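Local coordinates for protein 3-methyladenine dna-glycosylase (PDB 2JHN) that belongs to the AlkA-type DNA glycosylases, base excision DNA repair proteins of the helix-hairpin-helix superfamily with a TATA-box-binding-protein-like domain, at residues E87-L98 / R269-Y280. The protein carries 1 engineered substitution. Numbering follows the deposited sequence.
Sequences ELYRFMDGDEKL and RFGRFARDILFY
Phe91 packs against Phe273 and over the turn that joins helices 259-270 and 274-287. With CG anti to the backbone N (chi1 -179°), its CB sits against Phe273 CD2 and CE2. Its CG then comes to 3.4 Å from Phe273 CD2, which stands over one ring face toward the rim; the two rings are oblique, planes 52° apart. Phe91 CD1 and CE1 pass beside Arg272 NH1, CE2 nears Ile277 CD1, and CZ ends 3.3 Å from the carbonyl Arg269 O, which lies at the ring edge.

Phe273 is sandwiched in turn: Leu88 CA lies over one face, 3.9 Å from the ring centroid in a CH-pi contact, and its own neighbour Arg272 packs CG on the opposite face. Two salt bridges flank this apolar patch. Arg272 NH2 donates to Glu87 OE2 at 2.9 Å, nearly straight and within the guanidinium plane, meeting the anti side of the carboxylate. Arg269 NH1 reaches Asp95 OD2 at 2.8 Å from above the carboxylate plane, while Asp95 OD1 N-caps the next helix by accepting from Leu98 N. Farther along, Met92 bends at its last torsion to lay CE over the centre of the Tyr280 ring, with SD 4.5 Å from the centroid, a Met-aromatic contact.

Tyr280 OH hydrogen-bonds with Gly109 O and Asp276 OD2 forms a salt bridge with Arg110, tying in the loop after helix 96-104. The axes of segments 87-93 and 274-280 cross at -74°, while Tyr251 of helix 241-251 touches Leu98 and Arg269.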
loop_
_atom_site.group_PDB
_atom_site.type_symbol
_atom_site.label_atom_id
_atom_site.label_comp_id
_atom_site.label_asym_id
_atom_site.label_seq_id
_atom_site.Cartn_x
_atom_site.Cartn_y
_atom_site.Cartn_z
ATOM N N GLU A 87 -6.481 15.821 12.984
ATOM C CA GLU A 87 -6.884 16.804 11.997
ATOM C C GLU A 87 -7.696 16.178 10.862
ATOM O O GLU A 87 -8.677 16.766 10.395
ATOM C CB GLU A 87 -5.663 17.539 11.449
ATOM C CG GLU A 87 -5.993 18.965 10.952
ATOM C CD GLU A 87 -4.962 19.548 9.985
ATOM O OE1 GLU A 87 -3.756 19.187 10.094
ATOM O OE2 GLU A 87 -5.363 20.397 9.130
ATOM N N LEU A 88 -7.271 14.992 10.418
ATOM C CA LEU A 88 -8.048 14.234 9.430
ATOM C C LEU A 88 -9.443 13.998 9.981
ATOM O O LEU A 88 -10.442 14.197 9.289
ATOM C CB LEU A 88 -7.377 12.873 9.144
ATOM C CG LEU A 88 -8.195 11.815 8.380
ATOM C CD1 LEU A 88 -8.518 12.247 6.968
ATOM C CD2 LEU A 88 -7.474 10.433 8.373
ATOM N N TYR A 89 -9.508 13.558 11.230
ATOM C CA TYR A 89 -10.794 13.188 11.814
ATOM C C TYR A 89 -11.712 14.402 11.939
ATOM O O TYR A 89 -12.911 14.313 11.651
ATOM C CB TYR A 89 -10.581 12.534 13.170
ATOM C CG TYR A 89 -10.173 11.063 13.142
ATOM C CD1 TYR A 89 -10.253 10.285 11.974
ATOM C CD2 TYR A 89 -9.758 10.444 14.313
ATOM C CE1 TYR A 89 -9.898 8.919 12.002
ATOM C CE2 TYR A 89 -9.412 9.105 14.350
ATOM C CZ TYR A 89 -9.477 8.351 13.195
ATOM O OH TYR A 89 -9.134 7.028 13.280
ATOM N N ARG A 90 -11.148 15.525 12.376
ATOM C CA ARG A 90 -11.883 16.812 12.418
ATOM C C ARG A 90 -12.477 17.156 11.048
ATOM O O ARG A 90 -13.663 17.537 10.927
ATOM C CB ARG A 90 -10.932 17.915 12.887
ATOM C CG ARG A 90 -11.593 19.193 13.358
ATOM C CD ARG A 90 -10.549 20.162 13.911
ATOM N NE ARG A 90 -9.940 19.601 15.120
ATOM C CZ ARG A 90 -8.647 19.322 15.286
ATOM N NH1 ARG A 90 -7.754 19.562 14.324
ATOM N NH2 ARG A 90 -8.247 18.811 16.449
ATOM N N PHE A 91 -11.659 17.009 10.011
ATOM C CA PHE A 91 -12.060 17.274 8.627
ATOM C C PHE A 91 -13.175 16.329 8.157
ATOM O O PHE A 91 -14.169 16.759 7.575
ATOM C CB PHE A 91 -10.821 17.204 7.714
ATOM C CG PHE A 91 -11.111 17.474 6.257
ATOM C CD1 PHE A 91 -10.953 18.760 5.727
ATOM C CD2 PHE A 91 -11.555 16.455 5.425
ATOM C CE1 PHE A 91 -11.219 19.004 4.382
ATOM C CE2 PHE A 91 -11.828 16.684 4.080
ATOM C CZ PHE A 91 -11.657 17.974 3.557
ATOM N N MET A 92 -13.022 15.029 8.409
ATOM C CA MET A 92 -14.047 14.075 8.020
ATOM C C MET A 92 -15.412 14.382 8.695
ATOM O O MET A 92 -16.465 14.184 8.086
ATOM C CB MET A 92 -13.578 12.638 8.319
ATOM C CG MET A 92 -12.422 12.237 7.389
ATOM S SD MET A 92 -11.791 10.582 7.742
ATOM C CE MET A 92 -12.975 9.656 6.789
ATOM N N ASP A 93 -15.348 14.911 9.916
ATOM C CA ASP A 93 -16.539 15.203 10.719
ATOM C C ASP A 93 -17.397 16.279 10.054
ATOM O O ASP A 93 -18.629 16.317 10.229
ATOM C CB ASP A 93 -16.116 15.676 12.103
ATOM C CG ASP A 93 -15.971 14.550 13.092
ATOM O OD1 ASP A 93 -16.485 13.435 12.856
ATOM O OD2 ASP A 93 -15.335 14.788 14.138
ATOM N N GLY A 94 -16.731 17.113 9.261
ATOM C CA GLY A 94 -17.346 18.250 8.587
ATOM C C GLY A 94 -18.102 17.905 7.328
ATOM O O GLY A 94 -18.596 18.802 6.627
ATOM N N ASP A 95 -18.207 16.608 7.013
ATOM C CA ASP A 95 -18.899 16.175 5.813
ATOM C C ASP A 95 -19.719 14.939 6.196
ATOM O O ASP A 95 -19.166 13.982 6.759
ATOM C CB ASP A 95 -17.865 15.906 4.681
ATOM C CG ASP A 95 -18.478 15.321 3.421
ATOM O OD1 ASP A 95 -19.144 14.253 3.475
ATOM O OD2 ASP A 95 -18.256 15.901 2.332
ATOM N N GLU A 96 -21.029 14.955 5.915
ATOM C CA GLU A 96 -21.923 13.897 6.401
ATOM C C GLU A 96 -21.448 12.488 5.982
ATOM O O GLU A 96 -21.419 11.570 6.804
ATOM C CB GLU A 96 -23.361 14.095 5.911
ATOM C CG GLU A 96 -24.326 13.138 6.622
ATOM C CD GLU A 96 -25.790 13.314 6.242
ATOM O OE1 GLU A 96 -26.123 14.295 5.548
ATOM O OE2 GLU A 96 -26.600 12.443 6.651
ATOM N N LYS A 97 -21.102 12.354 4.700
ATOM C CA LYS A 97 -20.610 11.093 4.126
ATOM C C LYS A 97 -19.209 10.698 4.634
ATOM O O LYS A 97 -18.982 9.521 4.954
ATOM C CB LYS A 97 -20.714 11.141 2.592
ATOM C CG LYS A 97 -22.180 11.206 2.071
ATOM C CD LYS A 97 -23.073 10.181 2.806
ATOM C CE LYS A 97 -24.524 10.140 2.318
ATOM N NZ LYS A 97 -25.212 11.454 2.365
ATOM N N LEU A 98 -18.267 11.646 4.730
ATOM C CA LEU A 98 -16.973 11.335 5.361
ATOM C C LEU A 98 -17.110 10.900 6.813
ATOM O O LEU A 98 -16.396 9.989 7.263
ATOM C CB LEU A 98 -15.968 12.477 5.248
ATOM C CG LEU A 98 -15.606 12.845 3.805
ATOM C CD1 LEU A 98 -14.614 14.052 3.759
ATOM C CD2 LEU A 98 -15.071 11.629 3.034
ATOM N N ARG A 269 -14.562 18.021 -1.968
ATOM C CA ARG A 269 -14.841 17.473 -0.650
ATOM C C ARG A 269 -13.658 16.856 0.105
ATOM O O ARG A 269 -13.710 16.740 1.344
ATOM C CB ARG A 269 -15.961 16.421 -0.774
ATOM C CG ARG A 269 -17.285 17.047 -1.210
ATOM C CD ARG A 269 -18.396 16.053 -1.227
ATOM N NE ARG A 269 -19.704 16.670 -1.497
ATOM C CZ ARG A 269 -20.614 17.011 -0.573
ATOM N NH1 ARG A 269 -20.404 16.828 0.728
ATOM N NH2 ARG A 269 -21.756 17.559 -0.966
ATOM N N PHE A 270 -12.617 16.432 -0.627
ATOM C CA PHE A 270 -11.532 15.672 0.030
ATOM C C PHE A 270 -10.283 16.508 0.317
ATOM O O PHE A 270 -9.586 16.268 1.312
ATOM C CB PHE A 270 -11.154 14.396 -0.738
ATOM C CG PHE A 270 -12.307 13.454 -1.032
ATOM C CD1 PHE A 270 -13.540 13.530 -0.361
ATOM C CD2 PHE A 270 -12.134 12.458 -1.980
ATOM C CE1 PHE A 270 -14.581 12.628 -0.679
ATOM C CE2 PHE A 270 -13.165 11.558 -2.311
ATOM C CZ PHE A 270 -14.395 11.642 -1.639
ATOM N N GLY A 271 -10.016 17.485 -0.558
ATOM C CA GLY A 271 -8.918 18.439 -0.376
ATOM C C GLY A 271 -7.605 17.793 0.011
ATOM O O GLY A 271 -7.211 16.782 -0.593
ATOM N N ARG A 272 -6.947 18.340 1.036
ATOM C CA ARG A 272 -5.589 17.915 1.408
ATOM C C ARG A 272 -5.577 16.477 1.967
ATOM O O ARG A 272 -4.521 15.869 2.149
ATOM C CB ARG A 272 -4.959 18.887 2.413
ATOM C CG ARG A 272 -5.616 18.966 3.791
ATOM C CD ARG A 272 -5.404 20.381 4.386
ATOM N NE ARG A 272 -5.950 20.540 5.730
ATOM C CZ ARG A 272 -7.198 20.915 6.014
ATOM N NH1 ARG A 272 -8.079 21.169 5.052
ATOM N NH2 ARG A 272 -7.564 21.024 7.290
ATOM N N PHE A 273 -6.759 15.971 2.277
ATOM C CA PHE A 273 -6.914 14.633 2.879
ATOM C C PHE A 273 -7.367 13.559 1.892
ATOM O O PHE A 273 -7.713 12.444 2.307
ATOM C CB PHE A 273 -7.866 14.703 4.084
ATOM C CG PHE A 273 -7.284 15.429 5.252
ATOM C CD1 PHE A 273 -6.171 14.918 5.940
ATOM C CD2 PHE A 273 -7.836 16.646 5.666
ATOM C CE1 PHE A 273 -5.619 15.611 7.014
ATOM C CE2 PHE A 273 -7.276 17.335 6.747
ATOM C CZ PHE A 273 -6.194 16.836 7.419
ATOM N N ALA A 274 -7.330 13.862 0.592
ATOM C CA ALA A 274 -7.808 12.907 -0.429
ATOM C C ALA A 274 -7.094 11.537 -0.347
ATOM O O ALA A 274 -7.745 10.493 -0.496
ATOM C CB ALA A 274 -7.669 13.474 -1.845
ATOM N N ARG A 275 -5.766 11.561 -0.116
ATOM C CA ARG A 275 -4.980 10.293 0.007
ATOM C C ARG A 275 -5.399 9.418 1.210
ATOM O O ARG A 275 -5.419 8.205 1.114
ATOM C CB ARG A 275 -3.463 10.577 0.047
ATOM C CG ARG A 275 -2.605 9.386 -0.455
ATOM C CD ARG A 275 -1.125 9.608 -0.139
ATOM N NE ARG A 275 -0.875 9.384 1.280
ATOM C CZ ARG A 275 -0.688 8.184 1.818
ATOM N NH1 ARG A 275 -0.694 7.102 1.049
ATOM N NH2 ARG A 275 -0.514 8.066 3.133
ATOM N N ASP A 276 -5.733 10.040 2.346
ATOM C CA ASP A 276 -6.230 9.298 3.505
ATOM C C ASP A 276 -7.628 8.770 3.221
ATOM O O ASP A 276 -7.949 7.594 3.450
ATOM C CB ASP A 276 -6.283 10.250 4.716
ATOM C CG ASP A 276 -4.932 10.783 5.079
ATOM O OD1 ASP A 276 -4.145 10.034 5.691
ATOM O OD2 ASP A 276 -4.651 11.971 4.764
ATOM N N ILE A 277 -8.476 9.639 2.684
ATOM C CA ILE A 277 -9.846 9.215 2.341
ATOM C C ILE A 277 -9.860 8.073 1.311
ATOM O O ILE A 277 -10.715 7.197 1.340
ATOM C CB ILE A 277 -10.695 10.444 1.880
ATOM C CG1 ILE A 277 -10.839 11.416 3.063
ATOM C CG2 ILE A 277 -12.058 10.004 1.273
ATOM C CD1 ILE A 277 -11.273 12.847 2.645
ATOM N N LEU A 278 -8.902 8.080 0.391
ATOM C CA LEU A 278 -8.785 7.008 -0.565
ATOM C C LEU A 278 -8.718 5.617 0.102
ATOM O O LEU A 278 -9.360 4.669 -0.368
ATOM C CB LEU A 278 -7.510 7.232 -1.393
ATOM C CG LEU A 278 -7.111 6.129 -2.379
ATOM C CD1 LEU A 278 -8.141 5.952 -3.480
ATOM C CD2 LEU A 278 -5.738 6.422 -2.937
ATOM N N PHE A 279 -7.950 5.492 1.185
ATOM C CA PHE A 279 -7.852 4.205 1.903
ATOM C C PHE A 279 -9.203 3.794 2.554
ATOM O O PHE A 279 -9.561 2.604 2.549
ATOM C CB PHE A 279 -6.731 4.235 2.944
ATOM C CG PHE A 279 -5.338 4.014 2.364
ATOM C CD1 PHE A 279 -4.879 4.748 1.272
ATOM C CD2 PHE A 279 -4.472 3.063 2.945
ATOM C CE1 PHE A 279 -3.568 4.553 0.752
ATOM C CE2 PHE A 279 -3.166 2.868 2.441
ATOM C CZ PHE A 279 -2.718 3.610 1.337
ATOM N N TYR A 280 -9.923 4.780 3.099
ATOM C CA TYR A 280 -11.313 4.558 3.591
ATOM C C TYR A 280 -12.249 4.107 2.459
ATOM O O TYR A 280 -13.101 3.255 2.686
ATOM C CB TYR A 280 -11.873 5.817 4.286
ATOM C CG TYR A 280 -11.264 6.055 5.673
ATOM C CD1 TYR A 280 -10.022 6.671 5.801
ATOM C CD2 TYR A 280 -11.938 5.647 6.849
ATOM C CE1 TYR A 280 -9.421 6.878 7.068
ATOM C CE2 TYR A 280 -11.368 5.881 8.133
ATOM C CZ TYR A 280 -10.106 6.487 8.226
ATOM O OH TYR A 280 -9.523 6.694 9.442
#